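Local coordinates for 231aa long hypothetical protein-L-isoaspartate O-methyltransferase (Sulfolobus tokodaii, PDB 1VBF) that probably methylates L-isoaspartyl residues of damaged proteins, with S-adenosyl-L-methionine as methyl donor, and so helps their repair or degradation, at residues A19-V23 and L87-I91; S26-P30 and Y107-L112. The contacts are given in a common frame with arbitrary orientation. Residue numbers count along the deposited sequence, not the author numbering.

Contact 1: A19-V23 and L87-I91; sequences AFNKV and LIAEI
This is a mostly buried helix-helix contact. It joins the end of helix 14-22 to the end of helix 83-91. The segments run roughly antiparallel. Ala-19 faces Leu-87, Glu-90 and Ile-91, and Val-23 packs on Leu-87 and Glu-90. The closest CA atoms are those of Ala-19 and Leu-87, 5.5 Å apart. Residues 19-22 are helical. Val-23 leaves the helix with phi/psi of -69/123, but its N still bonds to Ala-19 O at 3.0 Å. The small Ala-19 points toward the other helix and permits the close approach. Its CB lies 3.8 Å from Glu-90 CB and 4.2 Å from Ile-91 CG1. Leu-87, in the mt rotamer, brings CD2 to 3.5 Å from Ala-19 O, 3.9 Å from Phe-20 CA and 3.6 Å from Val-23 CB. Val-23 CG2 also packs on Glu-90 CG at 3.9 Å. A salt bridge closes the exposed side: Lys-22 NZ donates to Glu-90 OE1 at 2.8 Å. Lys-22 gets there fully extended (tttt), while Glu-90 is bent, with chi1 and chi2 both m. Glu-90 OE2 is hydrogen-bonded to Tyr-115 OH, and Lys-22 NZ to Tyr-114 OH, so the ion pair has a tyrosine at each end. The contact lays helix 14-22 against helix 83-91 of the Rossmann-like methyltransferase core. Helix 83-91 is the crossover helix between parallel strands 73-77 and 94-99. Phe-20 and Leu-87 also pack on helix 56-65, which makes this a junction of three helices.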
loop_
_atom_site.group_PDB
_atom_site.type_symbol
_atom_site.label_atom_id
_atom_site.label_comp_id
_atom_site.label_asym_id
_atom_site.label_seq_id
_atom_site.Cartn_x
_atom_site.Cartn_y
_atom_site.Cartn_z
ATOM N N ALA B 19 -3.542 -20.495 41.491
ATOM C CA ALA B 19 -4.518 -21.014 40.536
ATOM C C ALA B 19 -3.776 -21.499 39.261
ATOM O O ALA B 19 -4.026 -22.597 38.754
ATOM C CB ALA B 19 -5.519 -19.931 40.200
ATOM N N PHE B 20 -2.836 -20.684 38.774
ATOM C CA PHE B 20 -2.059 -21.022 37.590
ATOM C C PHE B 20 -1.272 -22.325 37.749
ATOM O O PHE B 20 -1.151 -23.116 36.806
ATOM C CB PHE B 20 -1.079 -19.898 37.231
ATOM C CG PHE B 20 -0.303 -20.174 35.960
ATOM C CD1 PHE B 20 -0.962 -20.280 34.728
ATOM C CD2 PHE B 20 1.063 -20.431 36.005
ATOM C CE1 PHE B 20 -0.278 -20.640 33.583
ATOM C CE2 PHE B 20 1.749 -20.796 34.860
ATOM C CZ PHE B 20 1.084 -20.901 33.653
ATOM N N ASN B 21 -0.714 -22.535 38.938
ATOM C CA ASN B 21 0.039 -23.740 39.166
ATOM C C ASN B 21 -0.860 -24.971 39.225
ATOM O O ASN B 21 -0.533 -26.017 38.672
ATOM C CB ASN B 21 0.840 -23.652 40.452
ATOM C CG ASN B 21 2.054 -24.550 40.420
ATOM O OD1 ASN B 21 3.177 -24.083 40.545
ATOM N ND2 ASN B 21 1.841 -25.836 40.232
ATOM N N LYS B 22 -2.013 -24.826 39.862
ATOM C CA LYS B 22 -2.972 -25.921 40.024
ATOM C C LYS B 22 -3.822 -26.389 38.805
ATOM O O LYS B 22 -3.902 -27.585 38.542
ATOM C CB LYS B 22 -3.893 -25.565 41.196
ATOM C CG LYS B 22 -5.046 -26.510 41.395
ATOM C CD LYS B 22 -6.012 -25.943 42.412
ATOM C CE LYS B 22 -7.332 -26.707 42.411
ATOM N NZ LYS B 22 -8.264 -26.136 43.423
ATOM N N VAL B 23 -4.449 -25.462 38.072
ATOM C CA VAL B 23 -5.296 -25.829 36.929
ATOM C C VAL B 23 -4.516 -26.396 35.740
ATOM O O VAL B 23 -3.610 -25.766 35.205
ATOM C CB VAL B 23 -6.170 -24.612 36.463
ATOM C CG1 VAL B 23 -7.018 -24.991 35.258
ATOM C CG2 VAL B 23 -7.071 -24.139 37.612
ATOM N N LEU B 87 -9.344 -20.491 36.037
ATOM C CA LEU B 87 -8.399 -19.738 36.869
ATOM C C LEU B 87 -9.057 -18.624 37.682
ATOM O O LEU B 87 -8.643 -18.350 38.812
ATOM C CB LEU B 87 -7.286 -19.125 36.019
ATOM C CG LEU B 87 -6.373 -20.039 35.182
ATOM C CD1 LEU B 87 -5.367 -19.171 34.443
ATOM C CD2 LEU B 87 -5.648 -21.067 36.063
ATOM N N ILE B 88 -10.073 -17.972 37.124
ATOM C CA ILE B 88 -10.758 -16.907 37.847
ATOM C C ILE B 88 -11.636 -17.518 38.955
ATOM O O ILE B 88 -11.639 -17.069 40.113
ATOM C CB ILE B 88 -11.628 -16.072 36.882
ATOM C CG1 ILE B 88 -10.744 -15.484 35.782
ATOM C CG2 ILE B 88 -12.359 -14.939 37.642
ATOM C CD1 ILE B 88 -11.507 -14.743 34.726
ATOM N N ALA B 89 -12.379 -18.553 38.587
ATOM C CA ALA B 89 -13.255 -19.256 39.516
ATOM C C ALA B 89 -12.483 -19.709 40.764
ATOM O O ALA B 89 -13.001 -19.683 41.881
ATOM C CB ALA B 89 -13.866 -20.451 38.817
ATOM N N GLU B 90 -11.244 -20.139 40.570
ATOM C CA GLU B 90 -10.411 -20.559 41.686
ATOM C C GLU B 90 -10.171 -19.433 42.700
ATOM O O GLU B 90 -10.130 -19.667 43.894
ATOM C CB GLU B 90 -9.060 -21.032 41.169
ATOM C CG GLU B 90 -9.103 -22.282 40.315
ATOM C CD GLU B 90 -9.145 -23.567 41.134
ATOM O OE1 GLU B 90 -8.678 -23.553 42.298
ATOM O OE2 GLU B 90 -9.627 -24.595 40.599
ATOM N N ILE B 91 -10.044 -18.208 42.226
ATOM C CA ILE B 91 -9.723 -17.104 43.103
ATOM C C ILE B 91 -10.920 -16.379 43.656
ATOM O O ILE B 91 -11.008 -16.056 44.848
ATOM C CB ILE B 91 -8.866 -16.041 42.325
ATOM C CG1 ILE B 91 -7.625 -16.699 41.738
ATOM C CG2 ILE B 91 -8.565 -14.803 43.211
ATOM C CD1 ILE B 91 -6.965 -15.858 40.684
#

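Contact 2: S26-P30 and Y107-L112; sequences SLFLP and YASKLL
A loop after helix 14-22 meets the end of helix 102-109. Residues 26-27 are 3-10, Phe-28 is at -114/-3, and Leu-29 (-99/144) and Pro-30 (-63/176) are extended. Tyr-107 and Ala-108 are helical; Leu-112 (-114/16) lies in the turn beyond. The nearest CA atoms are Phe-28 and Leu-111, 6.5 Å apart. Tyr-107 takes chi1 t and chi2 82°. This sends its ring toward the loop, where OH donates a hydrogen bond to Phe-28 O at 2.7 Å. Pro-30 CG packs against Tyr-107 CZ at 4.3 Å. Phe-28 has chi1 m and chi2 74°, which swings its ring toward Leu-111 and Leu-112. Its CE2 meets Leu-112 CD2 at the ring edge, at 3.7 Å, and its CD2 lies 4.2 Å from Leu-111 CB. Both leucines are mt. Leu-111 brings CD2 to 3.3 Å from Leu-27 O. A water donates to Leu-111 O at 2.6 Å and, weakly, to Leu-27 O at 3.4 Å. Asn-32 of a second subunit packs on Pro-30 and Tyr-107. Leu-112 continues onto Ile-118 and Leu-120 of strand 118-122. Helix 102-109 is the crossover between parallel strands 94-99 and 118-122, a beta-alpha-beta unit of the Rossmann-like methyltransferase fold.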
loop_
_atom_site.group_PDB
_atom_site.type_symbol
_atom_site.label_atom_id
_atom_site.label_comp_id
_atom_site.label_asym_id
_atom_site.label_seq_id
_atom_site.Cartn_x
_atom_site.Cartn_y
_atom_site.Cartn_z
ATOM N N SER B 26 -4.063 -28.520 29.911
ATOM C CA SER B 26 -4.226 -29.491 28.841
ATOM C C SER B 26 -5.634 -30.098 28.913
ATOM O O SER B 26 -6.126 -30.704 27.945
ATOM C CB SER B 26 -3.166 -30.583 28.956
ATOM O OG SER B 26 -3.229 -31.183 30.230
ATOM N N LEU B 27 -6.279 -29.924 30.065
ATOM C CA LEU B 27 -7.627 -30.431 30.279
ATOM C C LEU B 27 -8.692 -29.608 29.547
ATOM O O LEU B 27 -9.856 -30.018 29.463
ATOM C CB LEU B 27 -7.949 -30.481 31.776
ATOM C CG LEU B 27 -7.831 -31.819 32.540
ATOM C CD1 LEU B 27 -6.799 -32.770 31.908
ATOM C CD2 LEU B 27 -7.465 -31.504 33.993
ATOM N N PHE B 28 -8.322 -28.449 29.019
ATOM C CA PHE B 28 -9.304 -27.670 28.309
ATOM C C PHE B 28 -8.943 -27.592 26.849
ATOM O O PHE B 28 -9.689 -27.020 26.058
ATOM C CB PHE B 28 -9.392 -26.275 28.873
ATOM C CG PHE B 28 -9.699 -26.228 30.326
ATOM C CD1 PHE B 28 -8.729 -26.569 31.260
ATOM C CD2 PHE B 28 -10.939 -25.777 30.772
ATOM C CE1 PHE B 28 -8.987 -26.458 32.625
ATOM C CE2 PHE B 28 -11.207 -25.663 32.133
ATOM C CZ PHE B 28 -10.222 -26.000 33.065
ATOM N N LEU B 29 -7.797 -28.168 26.492
ATOM C CA LEU B 29 -7.334 -28.169 25.107
ATOM C C LEU B 29 -7.634 -29.484 24.393
ATOM O O LEU B 29 -7.553 -30.552 25.003
ATOM C CB LEU B 29 -5.831 -27.894 25.067
ATOM C CG LEU B 29 -5.378 -26.485 25.460
ATOM C CD1 LEU B 29 -3.871 -26.475 25.650
ATOM C CD2 LEU B 29 -5.795 -25.461 24.392
ATOM N N PRO B 30 -7.976 -29.424 23.090
ATOM C CA PRO B 30 -8.287 -30.619 22.286
ATOM C C PRO B 30 -7.046 -31.509 22.201
ATOM O O PRO B 30 -5.972 -31.130 22.672
ATOM C CB PRO B 30 -8.646 -30.050 20.906
ATOM C CG PRO B 30 -8.944 -28.624 21.157
ATOM C CD PRO B 30 -7.996 -28.221 22.249
ATOM N N TYR B 107 -18.704 -27.022 23.618
ATOM C CA TYR B 107 -17.406 -27.596 23.923
ATOM C C TYR B 107 -16.993 -27.367 25.371
ATOM O O TYR B 107 -16.427 -28.259 26.002
ATOM C CB TYR B 107 -16.357 -27.027 22.970
ATOM C CG TYR B 107 -14.921 -27.443 23.269
ATOM C CD1 TYR B 107 -14.396 -28.673 22.834
ATOM C CD2 TYR B 107 -14.091 -26.605 24.004
ATOM C CE1 TYR B 107 -13.072 -29.038 23.134
ATOM C CE2 TYR B 107 -12.793 -26.962 24.308
ATOM C CZ TYR B 107 -12.283 -28.163 23.878
ATOM O OH TYR B 107 -10.977 -28.434 24.210
ATOM N N ALA B 108 -17.296 -26.196 25.918
ATOM C CA ALA B 108 -16.889 -25.904 27.291
ATOM C C ALA B 108 -17.851 -26.293 28.399
ATOM O O ALA B 108 -17.439 -26.388 29.553
ATOM C CB ALA B 108 -16.549 -24.426 27.431
ATOM N N SER B 109 -19.123 -26.486 28.053
ATOM C CA SER B 109 -20.186 -26.857 29.006
ATOM C C SER B 109 -19.770 -27.965 29.985
ATOM O O SER B 109 -20.006 -27.897 31.204
ATOM C CB SER B 109 -21.416 -27.331 28.228
ATOM O OG SER B 109 -21.103 -28.502 27.494
ATOM N N LYS B 110 -19.150 -28.985 29.413
ATOM C CA LYS B 110 -18.668 -30.153 30.126
ATOM C C LYS B 110 -17.347 -29.957 30.904
ATOM O O LYS B 110 -17.161 -30.518 31.977
ATOM C CB LYS B 110 -18.530 -31.259 29.080
ATOM C CG LYS B 110 -18.159 -30.660 27.701
ATOM C CD LYS B 110 -18.492 -31.538 26.497
ATOM C CE LYS B 110 -19.976 -31.494 26.169
ATOM N NZ LYS B 110 -20.297 -32.278 24.940
ATOM N N LEU B 111 -16.448 -29.134 30.373
ATOM C CA LEU B 111 -15.143 -28.900 30.983
ATOM C C LEU B 111 -15.070 -28.117 32.286
ATOM O O LEU B 111 -14.015 -28.084 32.916
ATOM C CB LEU B 111 -14.221 -28.225 29.966
ATOM C CG LEU B 111 -14.020 -28.960 28.637
ATOM C CD1 LEU B 111 -13.462 -27.994 27.582
ATOM C CD2 LEU B 111 -13.102 -30.154 28.859
ATOM N N LEU B 112 -16.161 -27.482 32.703
ATOM C CA LEU B 112 -16.131 -26.699 33.940
ATOM C C LEU B 112 -17.001 -27.249 35.076
ATOM O O LEU B 112 -17.289 -26.548 36.057
ATOM C CB LEU B 112 -16.536 -25.264 33.634
ATOM C CG LEU B 112 -15.499 -24.462 32.854
ATOM C CD1 LEU B 112 -16.025 -23.076 32.472
ATOM C CD2 LEU B 112 -14.269 -24.340 33.728
HETATM O O HOH W 1 -12.070 -29.495 31.999
#

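Overall arrangement
Contacts 1 and 2 have centres about 15 Å apart and touch directly: Val-23 CG1 lies 3.6 Å from Phe-28 CE1. Their segments alternate along the chain. The N-terminal region packs first on crossover helix 83-91, in contact 1, and then on Tyr-107 of helix 102-109 and on Leu-111 and Leu-112, in contact 2. Ala-86 links them further, since Val-23, Phe-28 and Leu-112 all pack on it. In contact 2, Leu-29 and Tyr-107 also touch Ile-81, in the loop between strand 73-77 and helix 83-91. In methyltransferases of this fold that loop is usually glycine-rich and lines the S-adenosyl-L-methionine site, so contact 2 probably lies near that pocket.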